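PDB 4M70: Rx protein, which probably confers disease resistance on potato, sensing pathogen avirulence proteins and triggering the hypersensitive response, and is represented here by its N-terminal coiled-coil domain. Local coordinates for residues Y67-E70 / D71-S75; I96-V99 / L100-L104. All coordinates share one frame; numbering follows the deposited sequence.

Interaction 1 of 2, residues Y67-E70 / D71-S75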
loop_
_atom_site.group_PDB
_atom_site.type_symbol
_atom_site.label_atom_id
_atom_site.label_comp_id
_atom_site.label_asym_id
_atom_site.label_seq_id
_atom_site.Cartn_x
_atom_site.Cartn_y
_atom_site.Cartn_z
ATOM N N TYR A 67 -3.723 -6.181 5.443
ATOM C CA TYR A 67 -4.349 -5.807 6.703
ATOM C C TYR A 67 -3.474 -4.819 7.500
ATOM O O TYR A 67 -3.973 -3.819 8.047
ATOM C CB TYR A 67 -4.715 -7.067 7.489
ATOM C CG TYR A 67 -5.908 -7.786 6.881
ATOM C CD1 TYR A 67 -6.875 -7.083 6.172
ATOM C CD2 TYR A 67 -6.040 -9.166 6.970
ATOM C CE1 TYR A 67 -7.960 -7.726 5.604
ATOM C CE2 TYR A 67 -7.120 -9.819 6.395
ATOM C CZ TYR A 67 -8.073 -9.094 5.711
ATOM O OH TYR A 67 -9.150 -9.735 5.140
ATOM N N THR A 68 -2.168 -5.082 7.528
ATOM C CA THR A 68 -1.205 -4.189 8.185
ATOM C C THR A 68 -1.264 -2.783 7.579
ATOM O O THR A 68 -1.334 -1.758 8.293
ATOM C CB THR A 68 0.232 -4.741 8.065
ATOM O OG1 THR A 68 0.288 -6.065 8.613
ATOM C CG2 THR A 68 1.225 -3.846 8.794
ATOM N N THR A 69 -1.243 -2.747 6.251
ATOM C CA THR A 69 -1.321 -1.489 5.523
ATOM C C THR A 69 -2.607 -0.760 5.884
ATOM O O THR A 69 -2.625 0.466 6.034
ATOM C CB THR A 69 -1.273 -1.721 4.008
ATOM O OG1 THR A 69 -0.098 -2.475 3.673
ATOM C CG2 THR A 69 -1.285 -0.394 3.267
ATOM N N GLU A 70 -3.683 -1.529 6.019
ATOM C CA GLU A 70 -4.977 -0.978 6.406
ATOM C C GLU A 70 -4.874 -0.251 7.725
ATOM O O GLU A 70 -5.329 0.892 7.857
ATOM C CB GLU A 70 -5.999 -2.091 6.562
ATOM C CG GLU A 70 -7.024 -2.166 5.478
ATOM C CD GLU A 70 -8.154 -3.073 5.861
ATOM O OE1 GLU A 70 -7.995 -3.834 6.838
ATOM O OE2 GLU A 70 -9.202 -3.017 5.196
ATOM N N ASP A 71 -4.259 -0.919 8.695
ATOM C CA ASP A 71 -4.095 -0.333 10.020
ATOM C C ASP A 71 -3.313 0.978 9.961
ATOM O O ASP A 71 -3.700 1.983 10.580
ATOM C CB ASP A 71 -3.404 -1.321 10.958
ATOM C CG ASP A 71 -4.279 -2.514 11.300
ATOM O OD1 ASP A 71 -5.511 -2.422 11.130
ATOM O OD2 ASP A 71 -3.724 -3.549 11.719
ATOM N N MET A 72 -2.229 0.974 9.188
ATOM C CA MET A 72 -1.389 2.167 9.051
ATOM C C MET A 72 -2.092 3.349 8.367
ATOM O O MET A 72 -1.968 4.500 8.802
ATOM C CB MET A 72 -0.092 1.815 8.323
ATOM C CG MET A 72 0.886 1.009 9.186
ATOM S SD MET A 72 2.318 0.439 8.241
ATOM C CE MET A 72 3.347 -0.253 9.536
ATOM N N VAL A 73 -2.825 3.061 7.296
ATOM C CA VAL A 73 -3.578 4.090 6.592
ATOM C C VAL A 73 -4.674 4.672 7.493
ATOM O O VAL A 73 -4.877 5.890 7.530
ATOM C CB VAL A 73 -4.180 3.553 5.267
ATOM C CG1 VAL A 73 -5.186 4.538 4.686
ATOM C CG2 VAL A 73 -3.070 3.249 4.257
ATOM N N ASP A 74 -5.372 3.800 8.219
ATOM C CA ASP A 74 -6.388 4.242 9.175
ATOM C C ASP A 74 -5.781 5.191 10.216
ATOM O O ASP A 74 -6.316 6.282 10.492
ATOM C CB ASP A 74 -7.026 3.042 9.876
ATOM C CG ASP A 74 -8.107 2.390 9.040
ATOM O OD1 ASP A 74 -8.607 3.047 8.104
ATOM O OD2 ASP A 74 -8.462 1.224 9.329
ATOM N N SER A 75 -4.652 4.766 10.780
ATOM C CA SER A 75 -3.983 5.524 11.833
ATOM C C SER A 75 -3.504 6.889 11.353
ATOM O O SER A 75 -3.757 7.918 11.992
ATOM C CB SER A 75 -2.804 4.723 12.387
ATOM O OG SER A 75 -2.212 5.379 13.498
HETATM O O HOH W 1 -6.913 -4.061 9.344
#
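Val73 N donates to Thr69 O at 2.9 Å, nearly straight at the hydrogen (166°), one of four consecutive i to i+4 bonds that run through these two turns of alpha helix. Asp74 N reaches Glu70 O at the same 2.9 Å, while Asp71 N and Met72 N bond to the carbonyls of Tyr67 and Thr68. Thr69 CG2 meets Val73 CG2 at 4.2 Å, the two chains crossing at a slant; chi1 of 169° puts Val73 CG1 anti to the backbone N and CG2 beside it, bringing CG2 to 3.3 Å from Thr69 O. On the acidic side, one water lies 2.7 Å from Glu70 OE1 and 2.8 Å from Asp71 OD1. It can bridge the two carboxylates, although other acceptors compete for its two protons. Glu70 OE1 is 5.2 Å from Asp71 OD1 and 5.7 Å from Asp74 OD2. These like charges may raise the proton affinity of the carboxylates, an effect partly offset by the water and by Thr16 OG1 of another helix, which hydrogen-bonds Glu70 OE2. Within helix 56-81, Tyr67 and Asp74 touch helix 4-24 and Met72 meets helix 86-119, whereas Thr69 and Val73 pack against both; Thr69 and Met72 each touch an aromatic side chain of another protein's chain.

Interaction 2 of 2, residues I96-V99 / L100-L104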
loop_
_atom_site.group_PDB
_atom_site.type_symbol
_atom_site.label_atom_id
_atom_site.label_comp_id
_atom_site.label_asym_id
_atom_site.label_seq_id
_atom_site.Cartn_x
_atom_site.Cartn_y
_atom_site.Cartn_z
ATOM N N ILE A 96 0.974 8.210 4.629
ATOM C CA ILE A 96 -0.009 7.450 3.850
ATOM C C ILE A 96 0.524 7.038 2.472
ATOM O O ILE A 96 0.415 5.866 2.073
ATOM C CB ILE A 96 -1.335 8.225 3.674
ATOM C CG1 ILE A 96 -2.032 8.411 5.025
ATOM C CG2 ILE A 96 -2.283 7.490 2.731
ATOM C CD1 ILE A 96 -3.253 9.294 4.948
ATOM N N PHE A 97 1.095 8.004 1.754
ATOM C CA PHE A 97 1.635 7.748 0.416
ATOM C C PHE A 97 2.716 6.674 0.455
ATOM O O PHE A 97 2.702 5.718 -0.329
ATOM C CB PHE A 97 2.229 9.010 -0.198
ATOM C CG PHE A 97 1.216 10.048 -0.545
ATOM C CD1 PHE A 97 0.279 9.830 -1.543
ATOM C CD2 PHE A 97 1.255 11.286 0.075
ATOM C CE1 PHE A 97 -0.650 10.809 -1.864
ATOM C CE2 PHE A 97 0.341 12.272 -0.245
ATOM C CZ PHE A 97 -0.614 12.034 -1.216
ATOM N N PHE A 98 3.644 6.839 1.391
ATOM C CA PHE A 98 4.783 5.944 1.525
ATOM C C PHE A 98 4.349 4.522 1.843
ATOM O O PHE A 98 4.831 3.556 1.225
ATOM C CB PHE A 98 5.737 6.465 2.597
ATOM C CG PHE A 98 6.959 5.616 2.794
ATOM C CD1 PHE A 98 7.002 4.667 3.804
ATOM C CD2 PHE A 98 8.063 5.761 1.968
ATOM C CE1 PHE A 98 8.125 3.880 3.991
ATOM C CE2 PHE A 98 9.191 4.983 2.153
ATOM C CZ PHE A 98 9.221 4.037 3.160
ATOM N N VAL A 99 3.439 4.388 2.807
ATOM C CA VAL A 99 2.976 3.058 3.174
ATOM C C VAL A 99 2.221 2.399 2.019
ATOM O O VAL A 99 2.409 1.206 1.754
ATOM C CB VAL A 99 2.140 3.050 4.487
ATOM C CG1 VAL A 99 0.806 3.744 4.300
ATOM C CG2 VAL A 99 1.930 1.632 4.971
ATOM N N LEU A 100 1.413 3.177 1.300
ATOM C CA LEU A 100 0.668 2.601 0.188
ATOM C C LEU A 100 1.561 2.150 -0.964
ATOM O O LEU A 100 1.313 1.108 -1.572
ATOM C CB LEU A 100 -0.414 3.562 -0.304
ATOM C CG LEU A 100 -1.642 3.611 0.602
ATOM C CD1 LEU A 100 -2.660 4.628 0.107
ATOM C CD2 LEU A 100 -2.246 2.220 0.682
ATOM N N GLU A 101 2.601 2.922 -1.263
ATOM C CA GLU A 101 3.568 2.497 -2.277
ATOM C C GLU A 101 4.356 1.245 -1.843
ATOM O O GLU A 101 4.572 0.338 -2.657
ATOM C CB GLU A 101 4.484 3.650 -2.683
ATOM C CG GLU A 101 5.417 3.301 -3.838
ATOM C CD GLU A 101 4.725 3.003 -5.152
ATOM O OE1 GLU A 101 3.548 3.378 -5.331
ATOM O OE2 GLU A 101 5.369 2.352 -6.001
ATOM N N GLN A 102 4.807 1.204 -0.586
ATOM C CA GLN A 102 5.504 0.010 -0.086
ATOM C C GLN A 102 4.616 -1.233 -0.212
ATOM O O GLN A 102 5.040 -2.301 -0.699
ATOM C CB GLN A 102 5.931 0.190 1.372
ATOM C CG GLN A 102 6.992 1.247 1.617
ATOM C CD GLN A 102 8.403 0.688 1.569
ATOM O OE1 GLN A 102 9.056 0.696 0.524
ATOM N NE2 GLN A 102 8.878 0.190 2.705
ATOM N N ALA A 103 3.371 -1.068 0.225
ATOM C CA ALA A 103 2.381 -2.135 0.198
ATOM C C ALA A 103 2.136 -2.605 -1.227
ATOM O O ALA A 103 2.107 -3.806 -1.495
ATOM C CB ALA A 103 1.085 -1.660 0.824
ATOM N N LEU A 104 1.955 -1.654 -2.140
ATOM C CA LEU A 104 1.710 -1.996 -3.536
ATOM C C LEU A 104 2.897 -2.688 -4.191
ATOM O O LEU A 104 2.709 -3.556 -5.041
ATOM C CB LEU A 104 1.285 -0.770 -4.346
ATOM C CG LEU A 104 -0.144 -0.329 -4.025
ATOM C CD1 LEU A 104 -0.723 0.545 -5.114
ATOM C CD2 LEU A 104 -1.013 -1.539 -3.795
#
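Backbone hydrogen bonds tie Ile96 O to Leu100 N (3.0 Å), Phe97 O to Glu101 N (2.9 Å), Phe98 O to Gln102 N and Val99 O to Ala103 N, the regular i to i+4 ladder of helix 86-119. Apolar packing runs along one flank. Ile96 CG2 lies 3.9 Å from Leu100 CD1, the two side chains side by side and pointing the same way; Leu100 swings back over the earlier turn because its CG is anti to the carbonyl carbon (chi1 -77°), which also sets CG 3.4 Å from Ile96 O. Val99 adds a looser apolar contact, its CG1 4.4 Å from Leu100 CG. Leu100 also touches Ile17 of helix 4-24, and Phe97, Val99 and Gln102 meet side chains of another protein's chain. On another flank the interaction is CH-pi: Gln102 CG sits over a face of the Phe98 ring, 4.0 Å from its centroid and displaced toward the rim near CE1. A bend at chi2 of Gln102 then lays the amide plane over the ring, 26° from parallel. Trp94 stacks on the same phenyl ring. Beyond the backbone bonds, these side chains therefore meet through dispersion and CH-pi contact, without a charged pair, a chemistry that suits this largely buried stretch of helix.

How the interactions relate
Interaction 1 precedes interaction 2 along the chain, on the successive helices 56-81 and 86-119 of the four-helix coiled-coil domain, and their centres lie about 10 Å apart. They meet directly at the helix interface. Leu100 CD2 fits against the pair of side chains in 67-75, 3.8 Å from both Thr69 CG2 and Val73 CG2. Beside it, Ala103 CB lies 3.2 Å from Thr69 OG1, whose hydroxyl is bonded to Val65 O within its own helix. Met72 SD comes within 3.5 Å of Val99 CG2. Both interactions also reach the other protein's chain, consistent with a shared surface facing that partner.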